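Local coordinates for protein phage integrase/site-specific recombinase (Haloarcula marismortui, PDB 3NRW) that probably binds DNA during site-specific recombination and integration, its N-terminal core-binding domain being the part present here, at residues K37-W42 and K84-Y89; E44-T49 and L59-T64; T64-S69 and N77-T82. One frame throughout, in Å; residues are numbered along the deposited sequence.

The three contacts tie together three of the four helices of this N-terminal core-binding domain, with contact centres about 10 to 12 Å apart. Contact 1 joins helix 26-45 to helix 73-92 about 1 Å from the centre of the chain. Contacts 2 and 3 lie in series within the loop that it closes. Contact 2 bridges the turn after helix 26-45 and helix 56-67, whereas contact 3 links helix 56-67 to helix 73-92; the two share Thr64. Together they illustrate a division of labour: an aromatic centre, one buried ion pair and one surface ion pair, consistent with a compact helical unit of a tyrosine recombinase.

Contact 1 of 3, residues K37-W42 and K84-Y89; sequences KHFVEW and KNWLEY
Phe39 of helix 26-45 and Trp86 of helix 73-92 reach toward each other across the middle of the domain and meet as an aromatic pair. The geometry is offset edge-to-face: Trp86 offers the edge of its six-membered ring, and the two planes stand at 85°. The ring centroids are 5.5 Å apart. On both residues CG lies anti to the backbone N (chi1 -175° for Phe39 and 180° for Trp86), which carries each ring out from its helix toward the other, although the nearest CA atoms, those of Phe39 and Trp86, remain 11.1 Å apart.

Apolar touching runs along the CZ3-CH2 edge of the indole. Trp86 CZ3 approaches Phe39 CD1 to 3.4 Å, and Trp86 CH2 follows at 3.8 Å from the same Phe39 CD1. Phe39 CD1 lies near the indole plane, at its rim, so this edge is turned to Phe39 instead of the indole lying flat upon it. Further aromatic packing comes from helix 56-67, where Tyr62 meets Phe39 edge-to-face, and from Tyr16 of helix 9-20 beside Trp86.

The polar part of Trp86 is served separately. Its NE1 donates a hydrogen bond to the carbonyl O of Ala12 in helix 9-20, which helps fix the rotation of the indole while its hydrocarbon edge faces Phe39. This buried pair is thus held by van der Waals contact and probably by the electrostatics of the edge-to-face geometry, with the one indole N-H satisfied by a third helix.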
loop_
_atom_site.group_PDB
_atom_site.type_symbol
_atom_site.label_atom_id
_atom_site.label_comp_id
_atom_site.label_asym_id
_atom_site.label_seq_id
_atom_site.Cartn_x
_atom_site.Cartn_y
_atom_site.Cartn_z
ATOM N N LYS A 37 -6.250 -0.239 -4.435
ATOM C CA LYS A 37 -7.582 -0.778 -4.206
ATOM C C LYS A 37 -7.467 -2.257 -3.855
ATOM O O LYS A 37 -8.191 -2.758 -2.997
ATOM C CB LYS A 37 -8.460 -0.605 -5.450
ATOM C CG LYS A 37 -9.873 -1.163 -5.286
ATOM C CD LYS A 37 -10.652 -1.056 -6.586
ATOM C CE LYS A 37 -11.985 -1.777 -6.493
ATOM N NZ LYS A 37 -12.726 -1.743 -7.786
ATOM N N HIS A 38 -6.547 -2.958 -4.512
ATOM C CA HIS A 38 -6.372 -4.377 -4.247
ATOM C C HIS A 38 -5.907 -4.610 -2.825
ATOM O O HIS A 38 -6.323 -5.568 -2.173
ATOM C CB HIS A 38 -5.370 -4.997 -5.221
ATOM C CG HIS A 38 -5.812 -4.929 -6.647
ATOM N ND1 HIS A 38 -5.316 -3.999 -7.537
ATOM C CD2 HIS A 38 -6.756 -5.626 -7.318
ATOM C CE1 HIS A 38 -5.940 -4.127 -8.694
ATOM N NE2 HIS A 38 -6.819 -5.107 -8.587
ATOM N N PHE A 39 -5.041 -3.734 -2.340
ATOM C CA PHE A 39 -4.541 -3.894 -0.991
ATOM C C PHE A 39 -5.607 -3.598 0.058
ATOM O O PHE A 39 -5.741 -4.332 1.037
ATOM C CB PHE A 39 -3.334 -2.996 -0.749
ATOM C CG PHE A 39 -2.709 -3.211 0.589
ATOM C CD1 PHE A 39 -3.179 -2.531 1.707
ATOM C CD2 PHE A 39 -1.730 -4.177 0.752
ATOM C CE1 PHE A 39 -2.681 -2.814 2.972
ATOM C CE2 PHE A 39 -1.225 -4.468 2.012
ATOM C CZ PHE A 39 -1.705 -3.789 3.122
ATOM N N VAL A 40 -6.361 -2.525 -0.141
ATOM C CA VAL A 40 -7.395 -2.167 0.821
ATOM C C VAL A 40 -8.434 -3.273 0.974
ATOM O O VAL A 40 -8.789 -3.634 2.096
ATOM C CB VAL A 40 -8.092 -0.846 0.430
ATOM C CG1 VAL A 40 -9.246 -0.559 1.384
ATOM C CG2 VAL A 40 -7.083 0.295 0.484
ATOM N N GLU A 41 -8.917 -3.824 -0.138
ATOM C CA GLU A 41 -9.910 -4.893 -0.055
ATOM C C GLU A 41 -9.312 -6.131 0.609
ATOM O O GLU A 41 -9.954 -6.763 1.446
ATOM C CB GLU A 41 -10.456 -5.238 -1.446
ATOM C CG GLU A 41 -9.401 -5.374 -2.526
ATOM C CD GLU A 41 -9.988 -5.781 -3.865
ATOM O OE1 GLU A 41 -10.660 -6.833 -3.919
ATOM O OE2 GLU A 41 -9.769 -5.057 -4.864
ATOM N N TRP A 42 -8.077 -6.469 0.241
ATOM C CA TRP A 42 -7.392 -7.618 0.821
ATOM C C TRP A 42 -7.202 -7.424 2.325
ATOM O O TRP A 42 -7.520 -8.310 3.122
ATOM C CB TRP A 42 -6.027 -7.811 0.149
ATOM C CG TRP A 42 -5.179 -8.906 0.757
ATOM C CD1 TRP A 42 -5.195 -10.237 0.440
ATOM C CD2 TRP A 42 -4.183 -8.748 1.770
ATOM N NE1 TRP A 42 -4.267 -10.918 1.192
ATOM C CE2 TRP A 42 -3.629 -10.027 2.018
ATOM C CE3 TRP A 42 -3.699 -7.651 2.496
ATOM C CZ2 TRP A 42 -2.620 -10.236 2.960
ATOM C CZ3 TRP A 42 -2.689 -7.860 3.438
ATOM C CH2 TRP A 42 -2.163 -9.145 3.658
ATOM N N LYS A 84 5.057 0.282 -1.733
ATOM C CA LYS A 84 6.266 0.704 -1.034
ATOM C C LYS A 84 6.265 2.211 -0.756
ATOM O O LYS A 84 6.538 2.643 0.365
ATOM C CB LYS A 84 7.504 0.340 -1.861
ATOM C CG LYS A 84 8.805 0.896 -1.301
ATOM C CD LYS A 84 9.258 0.120 -0.083
ATOM C CE LYS A 84 10.321 -0.904 -0.448
ATOM N NZ LYS A 84 11.617 -0.249 -0.791
ATOM N N ASN A 85 5.966 3.009 -1.775
ATOM C CA ASN A 85 5.946 4.459 -1.609
ATOM C C ASN A 85 4.871 4.880 -0.621
ATOM O O ASN A 85 5.031 5.852 0.127
ATOM C CB ASN A 85 5.709 5.152 -2.948
ATOM C CG ASN A 85 6.791 4.841 -3.950
ATOM O OD1 ASN A 85 7.916 4.516 -3.576
ATOM N ND2 ASN A 85 6.466 4.948 -5.230
ATOM N N TRP A 86 3.767 4.146 -0.623
ATOM C CA TRP A 86 2.671 4.439 0.283
ATOM C C TRP A 86 3.133 4.244 1.721
ATOM O O TRP A 86 2.933 5.123 2.561
ATOM C CB TRP A 86 1.494 3.525 -0.042
ATOM C CG TRP A 86 0.287 3.691 0.807
ATOM C CD1 TRP A 86 -0.188 4.839 1.369
ATOM C CD2 TRP A 86 -0.676 2.673 1.095
ATOM N NE1 TRP A 86 -1.406 4.600 1.987
ATOM C CE2 TRP A 86 -1.723 3.279 1.826
ATOM C CE3 TRP A 86 -0.756 1.308 0.793
ATOM C CZ2 TRP A 86 -2.840 2.558 2.260
ATOM C CZ3 TRP A 86 -1.872 0.590 1.230
ATOM C CH2 TRP A 86 -2.897 1.220 1.952
ATOM N N LEU A 87 3.764 3.109 2.004
ATOM C CA LEU A 87 4.242 2.843 3.353
ATOM C C LEU A 87 5.314 3.840 3.792
ATOM O O LEU A 87 5.410 4.159 4.977
ATOM C CB LEU A 87 4.763 1.409 3.466
ATOM C CG LEU A 87 3.698 0.328 3.236
ATOM C CD1 LEU A 87 4.303 -1.040 3.487
ATOM C CD2 LEU A 87 2.502 0.557 4.164
ATOM N N GLU A 88 6.116 4.334 2.851
ATOM C CA GLU A 88 7.146 5.318 3.195
ATOM C C GLU A 88 6.455 6.582 3.693
ATOM O O GLU A 88 6.895 7.199 4.660
ATOM C CB GLU A 88 8.021 5.647 1.978
ATOM C CG GLU A 88 8.754 4.436 1.425
ATOM C CD GLU A 88 9.785 4.789 0.367
ATOM O OE1 GLU A 88 9.526 5.706 -0.441
ATOM O OE2 GLU A 88 10.844 4.130 0.330
ATOM N N TYR A 89 5.368 6.962 3.026
ATOM C CA TYR A 89 4.604 8.140 3.420
ATOM C C TYR A 89 4.041 7.928 4.819
ATOM O O TYR A 89 4.171 8.790 5.689
ATOM C CB TYR A 89 3.454 8.393 2.435
ATOM C CG TYR A 89 2.427 9.391 2.921
ATOM C CD1 TYR A 89 2.786 10.707 3.219
ATOM C CD2 TYR A 89 1.091 9.020 3.092
ATOM C CE1 TYR A 89 1.845 11.624 3.674
ATOM C CE2 TYR A 89 0.144 9.930 3.548
ATOM C CZ TYR A 89 0.528 11.234 3.839
ATOM O OH TYR A 89 -0.397 12.146 4.299
#

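Contact 2 of 3, residues E44-T49 and L59-T64; sequences EERDIT and LDEYET
Arg46 NH2 donates to Glu61 OE1 at 3.1 Å, a salt bridge that spans from the turn after helix 26-45 to helix 56-67. The bond is appreciably bent, with an N-H...O angle of 145°. Glu61 OE1 lies at the edge of the guanidinium and almost exactly in its plane, yet the nitrogen comes to the carboxylate from the anti side, 31° out of the carboxylate plane. The guanidinium and carboxylate planes are 54° apart, and the groups are joined through one nitrogen and one oxygen. The side chains cross at about a right angle. Bends at chi2 and chi3 let the Arg46 chain swing its terminal group over to the neighbouring helix, while a bend at chi2 turns the Glu61 carboxylate toward Arg46.

The backbone places Arg46 where it can reach across. It is the first residue to leave helical geometry, and Asp47, with positive phi, is the C-prime residue of a Schellman motif that closes the helix. Asp47 N bonds to Glu44 O at 3.1 Å, and Ile48 N returns to the carbonyl O of Ala43. Nearby, Ile48 packs on Trp42, whose ring meets that of Tyr62 edge-to-face; the Glu61 side chain also touches Trp42.

Arg46 is exposed and Glu61 partly so. Since both touch a crystal neighbour, the lattice may influence their conformation; in solution, water would probably compete with this single bent bond, making it a modest electrostatic link at the domain surface.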
loop_
_atom_site.group_PDB
_atom_site.type_symbol
_atom_site.label_atom_id
_atom_site.label_comp_id
_atom_site.label_asym_id
_atom_site.label_seq_id
_atom_site.Cartn_x
_atom_site.Cartn_y
_atom_site.Cartn_z
ATOM N N GLU A 44 -8.804 -5.387 4.398
ATOM C CA GLU A 44 -10.081 -5.364 5.102
ATOM C C GLU A 44 -10.629 -6.781 5.269
ATOM O O GLU A 44 -11.148 -7.127 6.331
ATOM C CB GLU A 44 -11.102 -4.498 4.357
ATOM C CG GLU A 44 -10.727 -3.011 4.290
ATOM C CD GLU A 44 -11.806 -2.159 3.663
ATOM O OE1 GLU A 44 -12.726 -2.728 3.037
ATOM O OE2 GLU A 44 -11.733 -0.914 3.783
ATOM N N GLU A 45 -10.510 -7.602 4.232
ATOM C CA GLU A 45 -11.006 -8.972 4.318
ATOM C C GLU A 45 -10.208 -9.824 5.296
ATOM O O GLU A 45 -10.728 -10.797 5.847
ATOM C CB GLU A 45 -11.015 -9.616 2.932
ATOM C CG GLU A 45 -12.189 -9.153 2.096
ATOM C CD GLU A 45 -13.521 -9.602 2.678
ATOM O OE1 GLU A 45 -14.562 -9.041 2.290
ATOM O OE2 GLU A 45 -13.526 -10.521 3.520
ATOM N N ARG A 46 -8.952 -9.442 5.517
ATOM C CA ARG A 46 -8.065 -10.148 6.431
ATOM C C ARG A 46 -8.119 -9.528 7.824
ATOM O O ARG A 46 -7.255 -9.792 8.660
ATOM C CB ARG A 46 -6.623 -10.104 5.917
ATOM C CG ARG A 46 -6.400 -10.787 4.578
ATOM C CD ARG A 46 -6.817 -12.246 4.629
ATOM N NE ARG A 46 -5.792 -13.126 4.072
ATOM C CZ ARG A 46 -4.605 -13.335 4.632
ATOM N NH1 ARG A 46 -4.288 -12.729 5.767
ATOM N NH2 ARG A 46 -3.729 -14.153 4.059
ATOM N N ASP A 47 -9.127 -8.692 8.056
ATOM C CA ASP A 47 -9.339 -8.028 9.339
ATOM C C ASP A 47 -8.195 -7.132 9.821
ATOM O O ASP A 47 -7.927 -7.048 11.019
ATOM C CB ASP A 47 -9.664 -9.056 10.431
ATOM C CG ASP A 47 -10.840 -9.948 10.068
ATOM O OD1 ASP A 47 -11.877 -9.423 9.608
ATOM O OD2 ASP A 47 -10.728 -11.180 10.252
ATOM N N ILE A 48 -7.510 -6.473 8.894
ATOM C CA ILE A 48 -6.437 -5.548 9.263
ATOM C C ILE A 48 -7.112 -4.186 9.432
ATOM O O ILE A 48 -7.410 -3.513 8.449
ATOM C CB ILE A 48 -5.371 -5.477 8.152
ATOM C CG1 ILE A 48 -4.649 -6.830 8.064
ATOM C CG2 ILE A 48 -4.383 -4.332 8.422
ATOM C CD1 ILE A 48 -3.721 -6.978 6.875
ATOM N N THR A 49 -7.343 -3.779 10.679
ATOM C CA THR A 49 -8.033 -2.519 10.962
ATOM C C THR A 49 -7.165 -1.280 11.116
ATOM O O THR A 49 -7.682 -0.167 11.135
ATOM C CB THR A 49 -8.901 -2.644 12.229
ATOM O OG1 THR A 49 -8.064 -2.972 13.343
ATOM C CG2 THR A 49 -9.952 -3.734 12.050
ATOM N N LEU A 59 2.931 -8.503 4.610
ATOM C CA LEU A 59 3.297 -7.924 3.316
ATOM C C LEU A 59 3.640 -9.028 2.319
ATOM O O LEU A 59 3.288 -8.938 1.134
ATOM C CB LEU A 59 4.485 -6.970 3.466
ATOM C CG LEU A 59 4.194 -5.657 4.205
ATOM C CD1 LEU A 59 5.479 -4.860 4.355
ATOM C CD2 LEU A 59 3.150 -4.855 3.443
ATOM N N ASP A 60 4.322 -10.071 2.793
ATOM C CA ASP A 60 4.688 -11.190 1.926
ATOM C C ASP A 60 3.427 -11.943 1.503
ATOM O O ASP A 60 3.339 -12.439 0.385
ATOM C CB ASP A 60 5.640 -12.148 2.648
ATOM C CG ASP A 60 6.070 -13.319 1.768
ATOM O OD1 ASP A 60 6.945 -13.129 0.894
ATOM O OD2 ASP A 60 5.515 -14.428 1.939
ATOM N N GLU A 61 2.460 -12.042 2.414
ATOM C CA GLU A 61 1.209 -12.716 2.109
ATOM C C GLU A 61 0.526 -11.953 0.988
ATOM O O GLU A 61 0.007 -12.549 0.043
ATOM C CB GLU A 61 0.298 -12.746 3.336
ATOM C CG GLU A 61 0.712 -13.763 4.389
ATOM C CD GLU A 61 0.224 -15.164 4.073
ATOM O OE1 GLU A 61 -0.949 -15.466 4.382
ATOM O OE2 GLU A 61 1.003 -15.959 3.504
ATOM N N TYR A 62 0.529 -10.629 1.093
ATOM C CA TYR A 62 -0.110 -9.814 0.071
ATOM C C TYR A 62 0.582 -9.986 -1.273
ATOM O O TYR A 62 -0.074 -10.173 -2.303
ATOM C CB TYR A 62 -0.095 -8.335 0.452
ATOM C CG TYR A 62 -0.745 -7.474 -0.607
ATOM C CD1 TYR A 62 0.014 -6.628 -1.409
ATOM C CD2 TYR A 62 -2.116 -7.541 -0.835
ATOM C CE1 TYR A 62 -0.578 -5.865 -2.416
ATOM C CE2 TYR A 62 -2.721 -6.788 -1.836
ATOM C CZ TYR A 62 -1.945 -5.952 -2.621
ATOM O OH TYR A 62 -2.540 -5.206 -3.606
ATOM N N GLU A 63 1.906 -9.924 -1.269
ATOM C CA GLU A 63 2.645 -10.073 -2.510
ATOM C C GLU A 63 2.310 -11.392 -3.201
ATOM O O GLU A 63 2.067 -11.435 -4.411
ATOM C CB GLU A 63 4.146 -9.993 -2.245
ATOM C CG GLU A 63 4.985 -10.145 -3.499
ATOM C CD GLU A 63 6.463 -10.066 -3.215
ATOM O OE1 GLU A 63 7.250 -10.249 -4.165
ATOM O OE2 GLU A 63 6.832 -9.823 -2.046
ATOM N N THR A 64 2.296 -12.471 -2.428
ATOM C CA THR A 64 1.991 -13.786 -2.976
ATOM C C THR A 64 0.569 -13.855 -3.523
ATOM O O THR A 64 0.311 -14.482 -4.551
ATOM C CB THR A 64 2.194 -14.855 -1.910
ATOM O OG1 THR A 64 3.559 -14.816 -1.486
ATOM C CG2 THR A 64 1.883 -16.230 -2.466
#

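Contact 3 of 3, residues T64-S69 and N77-T82; sequences TFRRGS and NGEMQT
Arg66 and Glu79 form the tightly packed part of this contact, a buried salt bridge with two hydrogen bonds. Arg66 presents its guanidinium side-on, NE reaching Glu79 OE2 at 2.6 Å and NH2 reaching Glu79 OE1 at 3.0 Å. Glu79 OE2 uses its syn lone pair, and Glu79 OE1 is likewise met on the syn side. The guanidinium and carboxylate planes lie 23° apart, nearly coplanar. Glu79 extends straight beyond CG, whereas Arg66 folds at chi2 and chi3 (-57° and -68°), bringing its own CD to 3.2 Å from Glu79 OE2. His38 of helix 26-45 packs on Arg66, and Arg35 touches Glu79.

Away from the ion pair the segment is looser: Arg67 and Gly68 are exposed, and Phe65, also exposed, rests its ring against Trp42. Here Arg66 O accepts from the backbone N and from the side-chain OG of Ser69, the OG at 2.6 Å.

Two bonds lying nearly in one plane restrict the rotation of both ionic groups. Buried, and with Arg35 touching Glu79 as well, the pair would probably favour the charged forms, and it joins helix 56-67 to helix 73-92 through two bonds.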
loop_
_atom_site.group_PDB
_atom_site.type_symbol
_atom_site.label_atom_id
_atom_site.label_comp_id
_atom_site.label_asym_id
_atom_site.label_seq_id
_atom_site.Cartn_x
_atom_site.Cartn_y
_atom_site.Cartn_z
ATOM N N THR A 64 2.296 -12.471 -2.428
ATOM C CA THR A 64 1.991 -13.786 -2.976
ATOM C C THR A 64 0.569 -13.855 -3.523
ATOM O O THR A 64 0.311 -14.482 -4.551
ATOM C CB THR A 64 2.194 -14.855 -1.910
ATOM O OG1 THR A 64 3.559 -14.816 -1.486
ATOM C CG2 THR A 64 1.883 -16.230 -2.466
ATOM N N PHE A 65 -0.352 -13.207 -2.823
ATOM C CA PHE A 65 -1.743 -13.152 -3.238
ATOM C C PHE A 65 -1.808 -12.500 -4.621
ATOM O O PHE A 65 -2.383 -13.062 -5.560
ATOM C CB PHE A 65 -2.532 -12.346 -2.200
ATOM C CG PHE A 65 -3.882 -11.888 -2.666
ATOM C CD1 PHE A 65 -4.102 -10.543 -2.953
ATOM C CD2 PHE A 65 -4.941 -12.784 -2.780
ATOM C CE1 PHE A 65 -5.362 -10.092 -3.344
ATOM C CE2 PHE A 65 -6.207 -12.345 -3.170
ATOM C CZ PHE A 65 -6.419 -10.995 -3.451
ATOM N N ARG A 66 -1.195 -11.328 -4.758
ATOM C CA ARG A 66 -1.207 -10.623 -6.038
ATOM C C ARG A 66 -0.496 -11.420 -7.142
ATOM O O ARG A 66 -0.916 -11.397 -8.300
ATOM C CB ARG A 66 -0.576 -9.232 -5.888
ATOM C CG ARG A 66 -1.374 -8.284 -4.986
ATOM C CD ARG A 66 -2.807 -8.103 -5.490
ATOM N NE ARG A 66 -2.852 -7.375 -6.755
ATOM C CZ ARG A 66 -3.726 -7.613 -7.729
ATOM N NH1 ARG A 66 -4.637 -8.570 -7.595
ATOM N NH2 ARG A 66 -3.686 -6.899 -8.844
ATOM N N ARG A 67 0.564 -12.135 -6.780
ATOM C CA ARG A 67 1.313 -12.935 -7.745
ATOM C C ARG A 67 0.436 -14.075 -8.268
ATOM O O ARG A 67 0.709 -14.661 -9.321
ATOM C CB ARG A 67 2.568 -13.494 -7.074
ATOM C CG ARG A 67 3.651 -13.957 -8.030
ATOM C CD ARG A 67 3.962 -15.428 -7.823
ATOM N NE ARG A 67 4.231 -15.759 -6.424
ATOM C CZ ARG A 67 5.207 -15.228 -5.695
ATOM N NH1 ARG A 67 6.022 -14.323 -6.223
ATOM N NH2 ARG A 67 5.378 -15.614 -4.436
ATOM N N GLY A 68 -0.620 -14.386 -7.521
ATOM C CA GLY A 68 -1.533 -15.443 -7.915
ATOM C C GLY A 68 -2.675 -14.959 -8.795
ATOM O O GLY A 68 -3.553 -15.739 -9.161
ATOM N N SER A 69 -2.673 -13.672 -9.132
ATOM C CA SER A 69 -3.713 -13.103 -9.986
ATOM C C SER A 69 -3.292 -13.229 -11.449
ATOM O O SER A 69 -2.273 -13.851 -11.748
ATOM C CB SER A 69 -3.950 -11.629 -9.640
ATOM O OG SER A 69 -2.842 -10.824 -10.020
ATOM N N ASN A 77 4.989 -5.313 -10.432
ATOM C CA ASN A 77 6.123 -4.533 -9.951
ATOM C C ASN A 77 5.698 -3.101 -9.629
ATOM O O ASN A 77 6.077 -2.553 -8.595
ATOM C CB ASN A 77 7.236 -4.506 -11.003
ATOM C CG ASN A 77 7.820 -5.881 -11.282
ATOM O OD1 ASN A 77 8.750 -6.019 -12.079
ATOM N ND2 ASN A 77 7.277 -6.904 -10.630
ATOM N N GLY A 78 4.916 -2.503 -10.526
ATOM C CA GLY A 78 4.460 -1.140 -10.327
ATOM C C GLY A 78 3.507 -1.045 -9.153
ATOM O O GLY A 78 3.412 -0.014 -8.486
ATOM N N GLU A 79 2.804 -2.142 -8.903
ATOM C CA GLU A 79 1.854 -2.213 -7.809
ATOM C C GLU A 79 2.599 -2.283 -6.483
ATOM O O GLU A 79 2.237 -1.608 -5.513
ATOM C CB GLU A 79 0.986 -3.454 -7.975
ATOM C CG GLU A 79 -0.295 -3.409 -7.206
ATOM C CD GLU A 79 -1.106 -4.663 -7.386
ATOM O OE1 GLU A 79 -1.429 -5.007 -8.543
ATOM O OE2 GLU A 79 -1.411 -5.306 -6.364
HETATM N N MSE A 80 3.640 -3.106 -6.434
HETATM C CA MSE A 80 4.413 -3.240 -5.205
HETATM C C MSE A 80 5.197 -1.962 -4.921
HETATM O O MSE A 80 5.399 -1.600 -3.761
HETATM C CB MSE A 80 5.367 -4.442 -5.290
HETATM C CG MSE A 80 4.669 -5.813 -5.352
HETATM SE SE MSE A 80 3.449 -6.122 -3.878
HETATM C CE MSE A 80 4.709 -6.238 -2.396
ATOM N N GLN A 81 5.636 -1.285 -5.978
ATOM C CA GLN A 81 6.389 -0.041 -5.836
ATOM C C GLN A 81 5.494 1.046 -5.245
ATOM O O GLN A 81 5.928 1.843 -4.409
ATOM C CB GLN A 81 6.930 0.417 -7.190
ATOM C CG GLN A 81 7.697 1.726 -7.130
ATOM C CD GLN A 81 8.900 1.649 -6.211
ATOM O OE1 GLN A 81 9.836 0.887 -6.458
ATOM N NE2 GLN A 81 8.878 2.432 -5.137
ATOM N N THR A 82 4.243 1.088 -5.693
ATOM C CA THR A 82 3.318 2.073 -5.163
ATOM C C THR A 82 3.030 1.703 -3.715
ATOM O O THR A 82 2.922 2.577 -2.864
ATOM C CB THR A 82 2.007 2.136 -5.979
ATOM O OG1 THR A 82 2.237 2.859 -7.198
ATOM C CG2 THR A 82 0.913 2.841 -5.184
#